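Local structure of uncharacterized protein (4R4K) at residues K13-K18 with G114-V119; I30-K35 with E56-L61; E68-I71 with G77-V80; K82-L85 with K91-E94. The protein is of unknown function but adopts a cystatin-like fold of the NTF2 clan, with a five-stranded antiparallel sheet and helices packed against it. One frame throughout, in Å; residues are numbered along the deposited sequence.

Contact 1 (K13-K18 with G114-V119); sequences KSFLDK and GKWYVV
Trp116 CB sits almost exactly above the centre of the Phe15 ring, 3.4 Å from its centroid and 3° off the ring normal, in a close CH-pi contact. All six ring carbons of Phe15 meet this one methylene about equally. The indole itself is slid aside: the Phe15 ring and the five-membered ring of Trp116 lie with their planes at 30° and their centroids 5.2 Å apart, so they hardly overlap. A chi1 of 154° swings the Phe15 ring out from the helix toward Trp116, and its CE1 then comes 3.4 Å from Trp116 O, which accepts a hydrogen bond from Arg29 NH1. An alanine at Phe15 is likely to open a gap over Trp116 CB and leave the indole less firmly placed. This tight, buried spot is small. Away from it, Ser14, Asp17 and Lys18 on the helix and Lys115 beside the strand are exposed and make no contact across the segments. The indole is held further by Trp116 NE1, bonded to Glu10 O, and by an edge-to-face pairing with Phe12. Helix 12-21 thus packs against outermost strand 116-123, with Phe15 also touching Phe19 of its own helix and Phe108 of the adjoining strand 104-110.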
# COMPACT_ATOMS: atom_id res chain seq x y z
N LYS A 13 12.45 2.70 -10.45
CA LYS A 13 12.82 3.72 -9.45
C LYS A 13 12.32 5.11 -9.83
O LYS A 13 11.83 5.87 -8.98
CB LYS A 13 14.33 3.77 -9.21
CG LYS A 13 14.82 2.66 -8.30
CD LYS A 13 16.32 2.76 -8.03
N SER A 14 12.42 5.42 -11.12
CA SER A 14 11.91 6.70 -11.63
C SER A 14 10.39 6.78 -11.50
O SER A 14 9.85 7.80 -11.06
CB SER A 14 12.33 6.90 -13.09
OG SER A 14 11.91 8.16 -13.53
N PHE A 15 9.70 5.71 -11.87
CA PHE A 15 8.26 5.61 -11.62
C PHE A 15 7.90 5.83 -10.14
O PHE A 15 6.95 6.56 -9.83
CB PHE A 15 7.73 4.24 -12.08
CG PHE A 15 6.50 3.79 -11.33
CD1 PHE A 15 5.24 4.28 -11.67
CD2 PHE A 15 6.61 2.89 -10.28
CE1 PHE A 15 4.10 3.84 -10.99
CE2 PHE A 15 5.48 2.49 -9.56
CZ PHE A 15 4.23 2.96 -9.93
N LEU A 16 8.61 5.15 -9.25
CA LEU A 16 8.24 5.19 -7.84
C LEU A 16 8.40 6.59 -7.28
O LEU A 16 7.56 7.05 -6.50
CB LEU A 16 9.05 4.17 -7.07
CG LEU A 16 8.62 3.97 -5.63
CD1 LEU A 16 7.20 3.44 -5.55
CD2 LEU A 16 9.61 3.04 -4.95
N ASP A 17 9.44 7.28 -7.72
CA ASP A 17 9.63 8.68 -7.33
C ASP A 17 8.47 9.57 -7.80
O ASP A 17 7.98 10.42 -7.05
CB ASP A 17 10.98 9.20 -7.82
CG ASP A 17 12.14 8.67 -6.98
OD1 ASP A 17 11.90 8.12 -5.88
OD2 ASP A 17 13.31 8.81 -7.40
N LYS A 18 8.00 9.38 -9.03
CA LYS A 18 6.85 10.14 -9.46
C LYS A 18 5.56 9.75 -8.71
O LYS A 18 4.74 10.60 -8.35
CB LYS A 18 6.68 10.05 -10.98
CG LYS A 18 5.73 11.12 -11.48
CD LYS A 18 5.54 11.06 -12.98
CE LYS A 18 4.69 12.21 -13.46
NZ LYS A 18 4.43 12.17 -14.92
N GLY A 114 3.99 -1.03 -20.74
CA GLY A 114 5.31 -0.60 -20.23
C GLY A 114 5.23 0.30 -19.00
O GLY A 114 6.25 0.75 -18.47
N LYS A 115 4.00 0.54 -18.54
CA LYS A 115 3.80 1.40 -17.37
C LYS A 115 3.68 0.54 -16.11
O LYS A 115 3.12 -0.54 -16.13
CB LYS A 115 2.55 2.24 -17.54
CG LYS A 115 2.62 3.25 -18.67
CD LYS A 115 1.32 4.05 -18.75
CE LYS A 115 1.38 5.13 -19.80
NZ LYS A 115 0.09 5.87 -19.87
N TRP A 116 4.17 1.08 -15.00
CA TRP A 116 4.02 0.42 -13.71
C TRP A 116 2.71 0.80 -13.04
O TRP A 116 2.28 1.96 -13.10
CB TRP A 116 5.18 0.80 -12.80
CG TRP A 116 6.47 0.16 -13.19
CD1 TRP A 116 7.46 0.72 -13.93
CD2 TRP A 116 6.94 -1.13 -12.79
NE1 TRP A 116 8.50 -0.16 -14.05
CE2 TRP A 116 8.22 -1.30 -13.35
CE3 TRP A 116 6.40 -2.17 -12.03
CZ2 TRP A 116 8.97 -2.47 -13.19
CZ3 TRP A 116 7.15 -3.32 -11.85
CH2 TRP A 116 8.42 -3.46 -12.42
N TYR A 117 2.10 -0.19 -12.42
CA TYR A 117 0.89 -0.01 -11.63
C TYR A 117 0.98 -0.79 -10.34
O TYR A 117 1.62 -1.85 -10.26
CB TYR A 117 -0.32 -0.55 -12.37
CG TYR A 117 -0.64 0.16 -13.62
CD1 TYR A 117 -0.03 -0.22 -14.79
CD2 TYR A 117 -1.57 1.20 -13.66
CE1 TYR A 117 -0.32 0.43 -15.95
CE2 TYR A 117 -1.85 1.87 -14.83
CZ TYR A 117 -1.23 1.46 -15.97
OH TYR A 117 -1.48 2.11 -17.14
N VAL A 118 0.28 -0.27 -9.34
CA VAL A 118 -0.04 -1.06 -8.16
C VAL A 118 -1.25 -1.92 -8.50
O VAL A 118 -2.25 -1.40 -8.99
CB VAL A 118 -0.36 -0.17 -6.96
CG1 VAL A 118 -0.93 -1.01 -5.81
CG2 VAL A 118 0.91 0.54 -6.52
N VAL A 119 -1.11 -3.23 -8.30
CA VAL A 119 -2.21 -4.16 -8.55
C VAL A 119 -2.80 -4.80 -7.30
O VAL A 119 -3.90 -5.36 -7.35
CB VAL A 119 -1.82 -5.26 -9.55
CG1 VAL A 119 -1.45 -4.65 -10.90
CG2 VAL A 119 -0.70 -6.14 -9.01

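Contact 2 (I30-K35 with E56-L61); sequences IKFPLK and EKWPLL
Ile30 and Trp58 meet head-on through a CH-pi contact: the methyl CD1 of Ile30 stands over the five-membered ring of Trp58, 3.3 Å from its centroid and 20° off the normal. The same CD1 is 3.2 Å from Trp58 NE1. On the opposite face of the indole lies Pro59 CD, so the flat group is sandwiched, and Leu60 CD2 meets its edge. The Phe32 ring turns its edge toward the Trp58 face in an offset edge-to-face pair with planes at 72° and centroids 5.8 Å apart. Ile30 CG2 lies over one face of the Phe32 ring, toward its rim. Within the cystatin-like fold, segment 30-35 follows helix 23-28 and has no regular structure, and 56-61 leaves a short 3-10 turn for a loop that leads toward strand 69-72; Trp58 turns its indole toward Ile30, Phe32 and Leu34. Purely apolar packing is completed by Leu34, whose CD1 touches Trp58 CZ3 at 3.9 Å. Trp58 NE1 bonds to Gln26 OE1, which also receives Leu61 N, while Asn146 of helix 135-152 binds Trp58 O and Leu60 N. Lys57 NZ forms a salt bridge with Glu56 OE2 at 2.9 Å, meeting it from above the carboxylate plane.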
# COMPACT_ATOMS: atom_id res chain seq x y z
N ILE A 30 -2.91 3.02 -10.08
CA ILE A 30 -3.41 1.95 -9.25
C ILE A 30 -4.59 1.32 -9.98
O ILE A 30 -5.48 2.04 -10.44
CB ILE A 30 -3.86 2.45 -7.88
CG1 ILE A 30 -2.68 3.17 -7.18
CG2 ILE A 30 -4.33 1.25 -7.06
CD1 ILE A 30 -3.07 4.01 -5.99
N LYS A 31 -4.55 -0.00 -10.13
CA LYS A 31 -5.63 -0.72 -10.81
C LYS A 31 -6.70 -1.19 -9.81
O LYS A 31 -6.57 -2.23 -9.20
CB LYS A 31 -5.08 -1.89 -11.62
CG LYS A 31 -4.31 -1.43 -12.87
CD LYS A 31 -3.80 -2.60 -13.71
CE LYS A 31 -3.47 -2.21 -15.16
NZ LYS A 31 -4.31 -1.10 -15.71
N PHE A 32 -7.73 -0.37 -9.64
CA PHE A 32 -8.84 -0.65 -8.76
C PHE A 32 -9.93 -1.42 -9.50
O PHE A 32 -10.14 -1.19 -10.68
CB PHE A 32 -9.45 0.66 -8.24
CG PHE A 32 -8.52 1.49 -7.39
CD1 PHE A 32 -8.20 1.08 -6.10
CD2 PHE A 32 -8.00 2.71 -7.85
CE1 PHE A 32 -7.36 1.85 -5.31
CE2 PHE A 32 -7.15 3.49 -7.05
CZ PHE A 32 -6.83 3.06 -5.78
N PRO A 33 -10.65 -2.31 -8.79
CA PRO A 33 -10.46 -2.66 -7.38
C PRO A 33 -9.26 -3.56 -7.26
O PRO A 33 -8.93 -4.29 -8.20
CB PRO A 33 -11.74 -3.41 -7.01
CG PRO A 33 -12.27 -3.92 -8.30
CD PRO A 33 -11.87 -2.93 -9.35
N LEU A 34 -8.55 -3.48 -6.15
CA LEU A 34 -7.33 -4.25 -6.02
C LEU A 34 -7.64 -5.74 -5.97
O LEU A 34 -8.78 -6.15 -5.70
CB LEU A 34 -6.55 -3.80 -4.79
CG LEU A 34 -6.10 -2.33 -4.84
CD1 LEU A 34 -5.47 -1.95 -3.51
CD2 LEU A 34 -5.14 -2.08 -5.99
N LYS A 35 -6.63 -6.54 -6.25
CA LYS A 35 -6.82 -7.98 -6.38
C LYS A 35 -7.39 -8.62 -5.11
O LYS A 35 -8.25 -9.50 -5.19
CB LYS A 35 -5.52 -8.68 -6.78
CG LYS A 35 -5.19 -8.51 -8.25
CD LYS A 35 -4.18 -9.54 -8.74
CE LYS A 35 -2.77 -9.21 -8.28
NZ LYS A 35 -1.78 -10.23 -8.74
N GLU A 56 -11.73 5.08 -3.23
CA GLU A 56 -12.07 5.90 -2.07
C GLU A 56 -11.40 5.38 -0.77
O GLU A 56 -11.28 6.12 0.18
CB GLU A 56 -13.59 6.08 -1.93
CG GLU A 56 -14.28 5.06 -1.05
CD GLU A 56 -14.47 3.72 -1.73
OE1 GLU A 56 -13.94 3.53 -2.84
OE2 GLU A 56 -15.16 2.86 -1.14
N LYS A 57 -11.00 4.12 -0.74
CA LYS A 57 -10.35 3.53 0.43
C LYS A 57 -8.83 3.63 0.43
O LYS A 57 -8.19 3.36 1.43
CB LYS A 57 -10.76 2.06 0.56
CG LYS A 57 -12.26 1.86 0.77
CD LYS A 57 -12.60 0.40 1.06
CE LYS A 57 -14.10 0.19 1.14
NZ LYS A 57 -14.75 0.19 -0.20
N TRP A 58 -8.25 4.01 -0.71
CA TRP A 58 -6.79 4.00 -0.87
C TRP A 58 -6.05 5.02 -0.01
O TRP A 58 -6.28 6.21 -0.15
CB TRP A 58 -6.42 4.26 -2.34
CG TRP A 58 -4.95 4.29 -2.58
CD1 TRP A 58 -4.17 5.39 -2.84
CD2 TRP A 58 -4.07 3.16 -2.56
NE1 TRP A 58 -2.85 5.00 -2.97
CE2 TRP A 58 -2.76 3.64 -2.80
CE3 TRP A 58 -4.27 1.79 -2.33
CZ2 TRP A 58 -1.66 2.80 -2.84
CZ3 TRP A 58 -3.17 0.95 -2.38
CH2 TRP A 58 -1.89 1.46 -2.64
N PRO A 59 -5.13 4.55 0.86
CA PRO A 59 -4.21 5.49 1.52
C PRO A 59 -3.02 5.83 0.63
O PRO A 59 -2.24 4.94 0.28
CB PRO A 59 -3.73 4.71 2.77
CG PRO A 59 -4.55 3.44 2.79
CD PRO A 59 -4.95 3.20 1.37
N LEU A 60 -2.84 7.12 0.35
CA LEU A 60 -1.73 7.56 -0.46
C LEU A 60 -0.39 7.26 0.21
O LEU A 60 -0.22 7.52 1.41
CB LEU A 60 -1.89 9.05 -0.78
CG LEU A 60 -3.07 9.39 -1.70
CD1 LEU A 60 -3.43 10.87 -1.60
CD2 LEU A 60 -2.78 9.04 -3.15
N LEU A 61 0.53 6.73 -0.59
CA LEU A 61 1.86 6.29 -0.14
C LEU A 61 2.93 7.32 -0.48
O LEU A 61 3.00 7.79 -1.62
CB LEU A 61 2.23 4.98 -0.81
CG LEU A 61 1.32 3.83 -0.41
CD1 LEU A 61 1.66 2.62 -1.25
CD2 LEU A 61 1.42 3.51 1.08

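Contact 3 (E68-I71 with G77-V80). With PEU (2,5,8,11,14,17,20,23,26,29,32,35,38,41,44,47,50,53,56,59,62,65,68,71,74,77,80-heptacosaoxadooctacontan-82-ol), chain I.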
# COMPACT_ATOMS: atom_id res chain seq x y z
N GLU A 68 13.47 1.40 1.54
CA GLU A 68 13.93 0.17 2.18
C GLU A 68 14.85 0.54 3.32
O GLU A 68 15.83 1.27 3.12
CB GLU A 68 14.72 -0.68 1.22
CG GLU A 68 13.92 -1.26 0.07
CD GLU A 68 14.74 -2.28 -0.71
OE1 GLU A 68 15.56 -1.82 -1.55
OE2 GLU A 68 14.57 -3.51 -0.47
N GLU A 69 14.53 0.08 4.52
CA GLU A 69 15.32 0.42 5.67
C GLU A 69 14.97 -0.45 6.87
O GLU A 69 13.99 -1.18 6.89
CB GLU A 69 15.12 1.90 6.01
CG GLU A 69 13.75 2.24 6.53
CD GLU A 69 13.42 3.72 6.51
OE1 GLU A 69 14.24 4.54 6.04
OE2 GLU A 69 12.33 4.07 7.02
N ARG A 70 15.81 -0.33 7.88
CA ARG A 70 15.67 -1.03 9.11
C ARG A 70 15.76 0.00 10.22
O ARG A 70 16.77 0.71 10.33
CB ARG A 70 16.77 -2.09 9.22
CG ARG A 70 16.72 -2.92 10.47
CD ARG A 70 17.87 -3.92 10.43
NE ARG A 70 18.31 -4.27 11.77
CZ ARG A 70 17.86 -5.33 12.42
NH1 ARG A 70 16.99 -6.16 11.85
NH2 ARG A 70 18.29 -5.60 13.65
N ILE A 71 14.69 0.09 11.03
CA ILE A 71 14.58 1.08 12.07
C ILE A 71 14.66 0.36 13.40
O ILE A 71 13.79 -0.45 13.72
CB ILE A 71 13.26 1.88 11.97
CG1 ILE A 71 13.10 2.53 10.60
CG2 ILE A 71 13.21 2.95 13.05
CD1 ILE A 71 11.69 3.04 10.33
N GLY A 77 11.30 -2.01 19.45
CA GLY A 77 10.90 -2.57 18.17
C GLY A 77 11.95 -2.41 17.09
O GLY A 77 12.74 -1.49 17.14
N ILE A 78 11.95 -3.33 16.14
CA ILE A 78 12.72 -3.17 14.90
C ILE A 78 11.73 -3.24 13.75
O ILE A 78 11.07 -4.26 13.55
CB ILE A 78 13.79 -4.27 14.75
CG1 ILE A 78 14.75 -4.23 15.93
CG2 ILE A 78 14.53 -4.11 13.43
CD1 ILE A 78 15.80 -5.31 15.93
N TYR A 79 11.62 -2.14 13.03
CA TYR A 79 10.68 -2.03 11.91
C TYR A 79 11.49 -2.18 10.60
O TYR A 79 12.55 -1.56 10.42
CB TYR A 79 9.97 -0.71 11.97
CG TYR A 79 8.75 -0.63 11.07
CD1 TYR A 79 7.52 -1.13 11.50
CD2 TYR A 79 8.82 -0.09 9.79
CE1 TYR A 79 6.39 -1.10 10.68
CE2 TYR A 79 7.69 -0.04 8.98
CZ TYR A 79 6.48 -0.54 9.43
OH TYR A 79 5.35 -0.49 8.64
N VAL A 80 11.06 -3.07 9.71
CA VAL A 80 11.82 -3.38 8.52
C VAL A 80 10.92 -3.21 7.31
O VAL A 80 9.79 -3.69 7.32
CB VAL A 80 12.33 -4.85 8.56
CG1 VAL A 80 13.05 -5.24 7.27
CG2 VAL A 80 13.25 -5.07 9.76
OCY PEU I . 4.86 2.53 12.00
CCZ PEU I . 5.97 2.42 12.90
CDA PEU I . 7.27 2.88 12.24
ODB PEU I . 6.97 3.70 11.12
CDC PEU I . 8.10 4.05 10.32
CDD PEU I . 7.73 3.88 8.85
ODE PEU I . 7.85 5.11 8.15
O HOH W 1 11.62 0.15 7.91
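Ile71 and Tyr79 form an antiparallel hydrogen-bonded pair, Ile71 N to Tyr79 O and Tyr79 N to Ile71 O both measuring 2.8 Å, between strands whose directions differ by 165°. Arg70 and Val80 follow as a non-hydrogen-bonded pair, and at its level a water bridges the strands, donating to Glu69 O at 2.9 Å and weakly to Tyr79 O. The side chains divide between the two faces of the sheet. On the face of Arg70 and Val80, the arginine chain runs extended from CG to NE and lays one face of its guanidinium over Ile78 CG2, with NH2 3.4 Å from Ile78 CD1. Its charge is met by a salt bridge from NH1 to Glu98 OE2. This is the beta hairpin of strands 69-72 and 78-87, which begins the five-stranded sheet of the cystatin-like fold. On the other face, Ile71 CB and Tyr79 CB lie 4.2 Å apart, and both residues line a pocket occupied by a polyethylene glycol chain. Carbon CDA of the glycol rests over the centre of the Tyr79 ring, 3.9 Å above its plane, while Ile71 CD1 touches glycol CDC at 3.7 Å. The tyrosine's chi1 of -166° sends the ring away from Ile71 and carries its hydroxyl to a hydrogen bond with Asp103 OD1, and the ring also pairs edge-to-face with Tyr97. A serine in place of Tyr79 would probably strip the glycol of the flat surface beneath it and deprive both Asp103 and the Tyr97 ring of a partner.

Contact 4 (K82-L85 with K91-E94)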
# COMPACT_ATOMS: atom_id res chain seq x y z
N LYS A 82 11.22 -3.55 2.99
CA LYS A 82 12.06 -4.12 1.95
C LYS A 82 11.25 -4.61 0.78
O LYS A 82 10.06 -4.94 0.92
CB LYS A 82 12.90 -5.26 2.52
CG LYS A 82 12.10 -6.44 2.99
CD LYS A 82 12.99 -7.40 3.77
CE LYS A 82 12.18 -8.46 4.47
NZ LYS A 82 13.02 -9.61 4.88
N PHE A 83 11.88 -4.64 -0.39
CA PHE A 83 11.33 -5.33 -1.55
C PHE A 83 11.62 -6.82 -1.37
O PHE A 83 12.77 -7.27 -1.42
CB PHE A 83 11.87 -4.77 -2.86
CG PHE A 83 11.26 -3.46 -3.23
CD1 PHE A 83 10.04 -3.42 -3.89
CD2 PHE A 83 11.85 -2.28 -2.84
CE1 PHE A 83 9.44 -2.21 -4.19
CE2 PHE A 83 11.25 -1.06 -3.12
CZ PHE A 83 10.05 -1.04 -3.81
N THR A 84 10.57 -7.58 -1.11
CA THR A 84 10.68 -9.03 -0.93
C THR A 84 10.65 -9.77 -2.25
O THR A 84 11.07 -10.93 -2.34
CB THR A 84 9.53 -9.55 -0.06
OG1 THR A 84 8.27 -9.09 -0.61
CG2 THR A 84 9.71 -9.04 1.34
N LEU A 85 10.12 -9.11 -3.28
CA LEU A 85 10.23 -9.58 -4.66
C LEU A 85 10.73 -8.42 -5.47
O LEU A 85 10.17 -7.32 -5.41
CB LEU A 85 8.87 -10.07 -5.19
CG LEU A 85 8.91 -10.65 -6.61
CD1 LEU A 85 9.60 -12.00 -6.60
CD2 LEU A 85 7.52 -10.75 -7.21
N LYS A 91 7.29 -6.45 -8.70
CA LYS A 91 7.93 -6.14 -7.44
C LYS A 91 6.92 -6.18 -6.29
O LYS A 91 5.75 -5.84 -6.48
CB LYS A 91 8.64 -4.80 -7.52
CG LYS A 91 9.70 -4.78 -8.62
CD LYS A 91 10.58 -3.56 -8.54
CE LYS A 91 11.34 -3.35 -9.83
NZ LYS A 91 12.36 -4.41 -10.08
N VAL A 92 7.37 -6.59 -5.11
CA VAL A 92 6.54 -6.61 -3.92
C VAL A 92 7.33 -5.97 -2.78
O VAL A 92 8.48 -6.33 -2.53
CB VAL A 92 6.11 -8.02 -3.49
CG1 VAL A 92 5.32 -7.96 -2.18
CG2 VAL A 92 5.30 -8.69 -4.58
N PHE A 93 6.72 -4.97 -2.16
CA PHE A 93 7.28 -4.23 -1.05
C PHE A 93 6.50 -4.62 0.21
O PHE A 93 5.27 -4.66 0.20
CB PHE A 93 7.16 -2.74 -1.32
CG PHE A 93 7.76 -1.87 -0.25
CD1 PHE A 93 9.13 -1.61 -0.23
CD2 PHE A 93 6.94 -1.29 0.71
CE1 PHE A 93 9.67 -0.77 0.74
CE2 PHE A 93 7.48 -0.45 1.67
CZ PHE A 93 8.83 -0.18 1.67
N GLU A 94 7.22 -4.92 1.27
CA GLU A 94 6.64 -5.32 2.54
C GLU A 94 7.27 -4.55 3.68
O GLU A 94 8.47 -4.30 3.66
CB GLU A 94 6.81 -6.83 2.75
CG GLU A 94 5.69 -7.57 2.11
CD GLU A 94 5.81 -9.08 2.16
OE1 GLU A 94 6.48 -9.62 3.08
OE2 GLU A 94 5.18 -9.72 1.30
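Val92 O is approached by two successive backbone N-H groups, both in weak bonds: Thr84 N at 2.8 Å, poorly aligned, and Leu85 N at 3.3 Å, nearly straight. Two residues facing one is the signature of a classic beta bulge, and it shifts the register by one along the hairpin. Regular bonding flanks it. Lys82 and Glu94 exchange two 2.9 Å bonds, Lys82 N to Glu94 O and Glu94 N to Lys82 O, while Val92 N binds Leu85 O. One face of the sheet carries the aromatic pair: Phe93, with CG beside its carbonyl carbon (chi1 -178°), sets its edge against the face of Phe83, with planes at 61° and centroids 5.0 Å apart. Phe93 CD1 lies 3.6 Å above the plane of the Phe83 ring, over its centre. On the other face Leu85 CB packs on Val92 CB at 3.8 Å; at the bulge, Thr84 CG2 stands 3.7 Å from Glu94 OE1. Lys91 NZ turns off to Asn86 OD1. Strand 90-97 lies between strand 78-87 and strand 104-110, bonding to the latter through Lys91 with Phe108 and Phe93 with Val106, while Met66 from a loop touches both Phe83 and Phe93.

How the contacts relate
Contact 1 closes a long loop of chain within which contacts 2, 3 and 4 follow in series. Contacts 1, 3 and 4 all reach the five-stranded antiparallel sheet, contact 3 at its outermost strand 69-72 and contact 1 at the other outermost strand, 116-123; their centres are about 23 Å apart. Contacts 3 and 4 are successive hairpins sharing strand 78-87, and Glu68 OE2 probably hydrogen-bonds to Phe83 N between them. Contact 1 touches contact 4 where Leu16 meets Phe83 and Trp116 meets Lys91. Contact 2 joins the sheet edge through probable backbone bonds from Lys31 and Lys35 to strand 116-123, so that loops and N-terminal helix are tied to one sheet.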